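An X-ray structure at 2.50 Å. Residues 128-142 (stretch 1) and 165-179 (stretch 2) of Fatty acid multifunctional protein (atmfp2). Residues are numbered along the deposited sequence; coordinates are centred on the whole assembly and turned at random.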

# COMPACT_ATOMS: atom_id res chain seq x y z
N ILE A 128 -17.58 12.12 -22.82
CA ILE A 128 -17.27 11.03 -23.74
C ILE A 128 -16.03 10.31 -23.24
O ILE A 128 -15.06 10.95 -22.83
CB ILE A 128 -17.01 11.56 -25.16
CG1 ILE A 128 -18.12 12.51 -25.59
CG2 ILE A 128 -16.88 10.40 -26.14
CD1 ILE A 128 -19.51 11.96 -25.36
N SER A 129 -16.05 8.98 -23.26
CA SER A 129 -14.94 8.21 -22.71
C SER A 129 -14.57 7.01 -23.58
O SER A 129 -15.41 6.46 -24.29
CB SER A 129 -15.27 7.74 -21.29
OG SER A 129 -14.15 7.12 -20.69
N ALA A 130 -13.31 6.62 -23.50
CA ALA A 130 -12.82 5.43 -24.18
C ALA A 130 -13.14 4.20 -23.33
O ALA A 130 -13.22 4.30 -22.11
CB ALA A 130 -11.32 5.54 -24.43
N PRO A 131 -13.30 3.04 -23.98
CA PRO A 131 -13.79 1.79 -23.39
C PRO A 131 -13.40 1.53 -21.93
O PRO A 131 -14.27 1.61 -21.07
CB PRO A 131 -13.19 0.73 -24.31
CG PRO A 131 -13.23 1.39 -25.66
CD PRO A 131 -13.00 2.88 -25.42
N ALA A 132 -12.14 1.22 -21.65
CA ALA A 132 -11.78 0.77 -20.31
C ALA A 132 -11.16 1.84 -19.42
O ALA A 132 -10.37 1.53 -18.52
CB ALA A 132 -10.86 -0.45 -20.39
N ALA A 133 -11.52 3.10 -19.65
CA ALA A 133 -10.98 4.20 -18.85
C ALA A 133 -11.39 4.09 -17.38
O ALA A 133 -12.45 3.55 -17.07
CB ALA A 133 -11.40 5.54 -19.43
N GLN A 134 -10.55 4.59 -16.49
CA GLN A 134 -10.84 4.54 -15.06
C GLN A 134 -11.31 5.88 -14.52
O GLN A 134 -10.71 6.92 -14.79
CB GLN A 134 -9.61 4.07 -14.27
CG GLN A 134 -9.35 2.59 -14.37
CD GLN A 134 -8.30 2.12 -13.39
OE1 GLN A 134 -7.80 1.00 -13.47
NE2 GLN A 134 -7.96 2.99 -12.43
N LEU A 135 -12.38 5.84 -13.74
CA LEU A 135 -12.99 7.04 -13.19
C LEU A 135 -13.22 6.84 -11.70
O LEU A 135 -13.83 5.85 -11.30
CB LEU A 135 -14.32 7.31 -13.88
CG LEU A 135 -14.36 6.96 -15.37
CD1 LEU A 135 -15.80 6.83 -15.86
CD2 LEU A 135 -13.59 7.98 -16.20
N GLY A 136 -12.74 7.77 -10.89
CA GLY A 136 -12.91 7.66 -9.45
C GLY A 136 -12.34 8.81 -8.65
O GLY A 136 -11.73 9.73 -9.20
N LEU A 137 -12.56 8.76 -7.34
CA LEU A 137 -12.04 9.77 -6.42
C LEU A 137 -11.25 9.09 -5.30
O LEU A 137 -11.82 8.73 -4.27
CB LEU A 137 -13.18 10.61 -5.85
CG LEU A 137 -13.94 11.50 -6.84
CD1 LEU A 137 -15.13 12.16 -6.17
CD2 LEU A 137 -13.01 12.54 -7.45
N PRO A 138 -9.94 8.91 -5.52
CA PRO A 138 -9.03 8.21 -4.61
C PRO A 138 -8.55 9.07 -3.44
O PRO A 138 -7.84 8.56 -2.57
CB PRO A 138 -7.83 7.86 -5.51
CG PRO A 138 -8.24 8.26 -6.91
CD PRO A 138 -9.26 9.33 -6.75
N GLU A 139 -8.93 10.34 -3.42
CA GLU A 139 -8.43 11.29 -2.43
C GLU A 139 -8.36 10.74 -1.00
O GLU A 139 -7.39 10.98 -0.29
CB GLU A 139 -9.27 12.58 -2.44
CG GLU A 139 -8.89 13.57 -3.53
CD GLU A 139 -9.63 13.33 -4.83
OE1 GLU A 139 -10.20 12.23 -5.00
OE2 GLU A 139 -9.64 14.24 -5.69
N LEU A 140 -9.39 10.01 -0.58
CA LEU A 140 -9.46 9.54 0.80
C LEU A 140 -8.29 8.65 1.21
O LEU A 140 -7.95 8.57 2.39
CB LEU A 140 -10.79 8.84 1.08
CG LEU A 140 -11.90 9.72 1.66
CD1 LEU A 140 -12.33 10.79 0.67
CD2 LEU A 140 -13.09 8.87 2.08
N GLN A 141 -7.67 7.97 0.24
CA GLN A 141 -6.55 7.09 0.55
C GLN A 141 -5.34 7.88 1.04
O GLN A 141 -4.48 7.34 1.75
CB GLN A 141 -6.17 6.23 -0.65
CG GLN A 141 -7.03 4.98 -0.80
CD GLN A 141 -6.57 4.08 -1.94
OE1 GLN A 141 -5.88 4.52 -2.86
NE2 GLN A 141 -6.96 2.82 -1.88
N LEU A 142 -5.27 9.15 0.68
CA LEU A 142 -4.17 10.01 1.11
C LEU A 142 -4.57 10.81 2.35
O LEU A 142 -3.79 11.63 2.85
CB LEU A 142 -3.75 10.96 -0.01
CG LEU A 142 -3.30 10.30 -1.32
CD1 LEU A 142 -2.79 11.34 -2.30
CD2 LEU A 142 -2.24 9.25 -1.05
N GLU A 165 -19.96 4.94 -1.98
CA GLU A 165 -19.10 3.77 -2.12
C GLU A 165 -17.77 4.18 -2.74
O GLU A 165 -16.71 3.88 -2.19
CB GLU A 165 -19.77 2.71 -2.99
CG GLU A 165 -18.90 1.48 -3.22
CD GLU A 165 -19.39 0.62 -4.37
OE1 GLU A 165 -20.54 0.82 -4.80
OE2 GLU A 165 -18.62 -0.24 -4.84
N MET A 166 -17.83 4.87 -3.87
CA MET A 166 -16.63 5.28 -4.59
C MET A 166 -15.72 6.15 -3.74
O MET A 166 -14.51 5.91 -3.66
CB MET A 166 -17.01 6.02 -5.88
CG MET A 166 -17.71 5.16 -6.91
SD MET A 166 -18.17 6.09 -8.39
CE MET A 166 -16.55 6.58 -8.99
N ILE A 167 -16.29 7.17 -3.11
CA ILE A 167 -15.50 8.11 -2.32
C ILE A 167 -14.91 7.47 -1.06
O ILE A 167 -13.77 7.73 -0.71
CB ILE A 167 -16.33 9.34 -1.92
CG1 ILE A 167 -16.74 10.12 -3.17
CG2 ILE A 167 -15.54 10.24 -0.98
CD1 ILE A 167 -17.37 11.47 -2.86
N LEU A 168 -15.70 6.64 -0.40
CA LEU A 168 -15.24 5.99 0.83
C LEU A 168 -14.25 4.87 0.54
O LEU A 168 -13.20 4.78 1.18
CB LEU A 168 -16.42 5.47 1.65
CG LEU A 168 -17.31 6.53 2.29
CD1 LEU A 168 -18.37 5.89 3.17
CD2 LEU A 168 -16.46 7.51 3.10
N THR A 169 -14.59 4.02 -0.42
CA THR A 169 -13.72 2.90 -0.78
C THR A 169 -12.52 3.37 -1.58
O THR A 169 -11.49 2.69 -1.64
CB THR A 169 -14.49 1.84 -1.59
OG1 THR A 169 -15.73 1.55 -0.94
CG2 THR A 169 -13.68 0.56 -1.70
N SER A 170 -12.65 4.54 -2.20
CA SER A 170 -11.57 5.13 -3.00
C SER A 170 -11.32 4.36 -4.30
O SER A 170 -10.45 4.72 -5.08
CB SER A 170 -10.28 5.23 -2.19
OG SER A 170 -10.33 6.31 -1.28
N LYS A 171 -12.09 3.30 -4.52
CA LYS A 171 -11.94 2.46 -5.71
C LYS A 171 -12.48 3.15 -6.96
O LYS A 171 -13.54 3.77 -6.93
CB LYS A 171 -12.64 1.11 -5.52
CG LYS A 171 -11.91 0.15 -4.59
CD LYS A 171 -12.60 -1.20 -4.57
CE LYS A 171 -11.98 -2.14 -3.54
NZ LYS A 171 -10.56 -2.47 -3.85
N PRO A 172 -11.73 3.04 -8.06
CA PRO A 172 -12.12 3.59 -9.37
C PRO A 172 -13.16 2.71 -10.04
O PRO A 172 -13.42 1.60 -9.58
CB PRO A 172 -10.81 3.54 -10.17
CG PRO A 172 -9.72 3.25 -9.17
CD PRO A 172 -10.37 2.46 -8.09
N VAL A 173 -13.76 3.21 -11.12
CA VAL A 173 -14.74 2.44 -11.88
C VAL A 173 -14.46 2.58 -13.38
O VAL A 173 -14.02 3.63 -13.84
CB VAL A 173 -16.18 2.89 -11.57
CG1 VAL A 173 -16.43 4.30 -12.10
CG2 VAL A 173 -17.18 1.92 -12.16
N LYS A 174 -14.70 1.51 -14.13
CA LYS A 174 -14.45 1.52 -15.57
C LYS A 174 -15.49 2.36 -16.31
O LYS A 174 -16.59 2.59 -15.80
CB LYS A 174 -14.41 0.10 -16.13
CG LYS A 174 -13.24 -0.72 -15.62
CD LYS A 174 -11.92 0.00 -15.86
CE LYS A 174 -10.75 -0.80 -15.31
NZ LYS A 174 -10.83 -0.96 -13.83
N ALA A 175 -15.14 2.81 -17.50
CA ALA A 175 -16.01 3.68 -18.28
C ALA A 175 -17.37 3.04 -18.54
O ALA A 175 -18.41 3.70 -18.43
CB ALA A 175 -15.35 4.07 -19.60
N GLU A 176 -17.36 1.75 -18.87
CA GLU A 176 -18.59 1.01 -19.15
C GLU A 176 -19.60 1.14 -18.01
O GLU A 176 -20.72 1.60 -18.21
CB GLU A 176 -18.30 -0.46 -19.43
CG GLU A 176 -17.78 -0.75 -20.84
CD GLU A 176 -16.29 -0.48 -20.98
OE1 GLU A 176 -15.58 -0.43 -19.95
OE2 GLU A 176 -15.83 -0.32 -22.13
N GLU A 177 -19.18 0.73 -16.81
CA GLU A 177 -20.04 0.84 -15.64
C GLU A 177 -20.41 2.30 -15.39
O GLU A 177 -21.53 2.61 -14.99
CB GLU A 177 -19.37 0.25 -14.41
CG GLU A 177 -20.23 0.30 -13.15
CD GLU A 177 -19.59 -0.39 -11.97
OE1 GLU A 177 -18.55 -1.07 -12.15
OE2 GLU A 177 -20.12 -0.27 -10.85
N GLY A 178 -19.46 3.20 -15.64
CA GLY A 178 -19.69 4.62 -15.49
C GLY A 178 -20.78 5.11 -16.42
O GLY A 178 -21.56 6.00 -16.07
N HIS A 179 -20.84 4.53 -17.61
CA HIS A 179 -21.84 4.90 -18.60
C HIS A 179 -23.25 4.55 -18.12
O HIS A 179 -24.17 5.35 -18.26
CB HIS A 179 -21.54 4.20 -19.93
CG HIS A 179 -22.55 4.47 -21.00
ND1 HIS A 179 -22.81 5.74 -21.47
CD2 HIS A 179 -23.35 3.64 -21.71
CE1 HIS A 179 -23.74 5.68 -22.42
NE2 HIS A 179 -24.08 4.42 -22.58

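The two stretches bury 947 Å² between them, and the contact is organised around Ser170, Leu135 and Leu140, the three residues with the largest covered areas.

Leu135 lies at the centre of a short antiparallel pairing. It forms a hydrogen-bonded pair with Val173, in which Leu135 N donates to Val173 O at 2.8 Å and Val173 N donates to Leu135 O at 2.6 Å. As directly paired residues, Leu135 and Val173 place their side chains on the same face of the sheet, where Leu135 CB packs against Val173 CG1 at 4.1 Å. The leucine side chain, with chi1 in m and chi2 in t, also carries Leu135 CD1 to 4.0 Å from Ala175 CA and 4.5 Å from Gly178 CA. The lack of a side chain at Gly178 matters here, since an ideally placed CB would lie 3.0 Å from Leu135 CD1, a clash. The neighbouring pair, Gln134 and Lys174, is not hydrogen-bonded and directs its side chains to the other face, where Gln134 OE1 and Lys174 NZ are 3.6 Å apart. A CA-H...O contact from Gln134 CA to Val173 O, at 3.5 Å, supplements the pairing.

On one side of Leu135 the ladder runs into the start of a helix. Lys174 occupies the N-cap position, and Ala175 N gives a weak hydrogen bond to Ala133 O at 2.8 Å, with an N-H...O angle of only 118°. Ala133 O also receives a CA-H...O contact from Lys174 CA at 3.2 Å. Ala175 CB points toward stretch 1 and reaches the type I turn from Ala130 to Ala133, lying 3.1 Å from Pro131 O and 3.5 Å from Ser129 OG. On the other side of Leu135, the backbones approach closely at Gly136, whose CA is 4.1 Å from Pro172 CA. A CB on Gly136 would stand 2.8 Å from Pro172 CA, so the absence of a side chain permits this approach. Met166 closes over the same region, with its CE 3.6 Å from Leu135 O and 3.8 Å from Gly136 CA.

Ser170 has the most area covered by the opposing stretch. It is the first residue to leave helical geometry after the helix ending at Thr169, and its positive phi of 70° turns the chain there. Its CA-to-CB bond points toward stretch 1, and Ser170 OG lies 3.6 Å from Pro138 O and 3.5 Å from Leu140 CB. Ser170 CB also meets Gln141 CG at 3.5 Å, while Leu137 O approaches Ser170 CA at 3.8 Å.

Leu140, in the 3-10 segment, points toward the last turn of this helix. Both methyls of Leu140 lie on Ile167, with Leu140 CD1 3.7 Å from Ile167 CG2 and Leu140 CD2 3.1 Å from Ile167 O; Leu140 CD2 also meets Leu168 CD2 at 3.8 Å. Ile167 is further covered by Leu137, through Leu137 CD1 and Ile167 CG1 at 4.0 Å, so one isoleucine contacts two leucines of stretch 1.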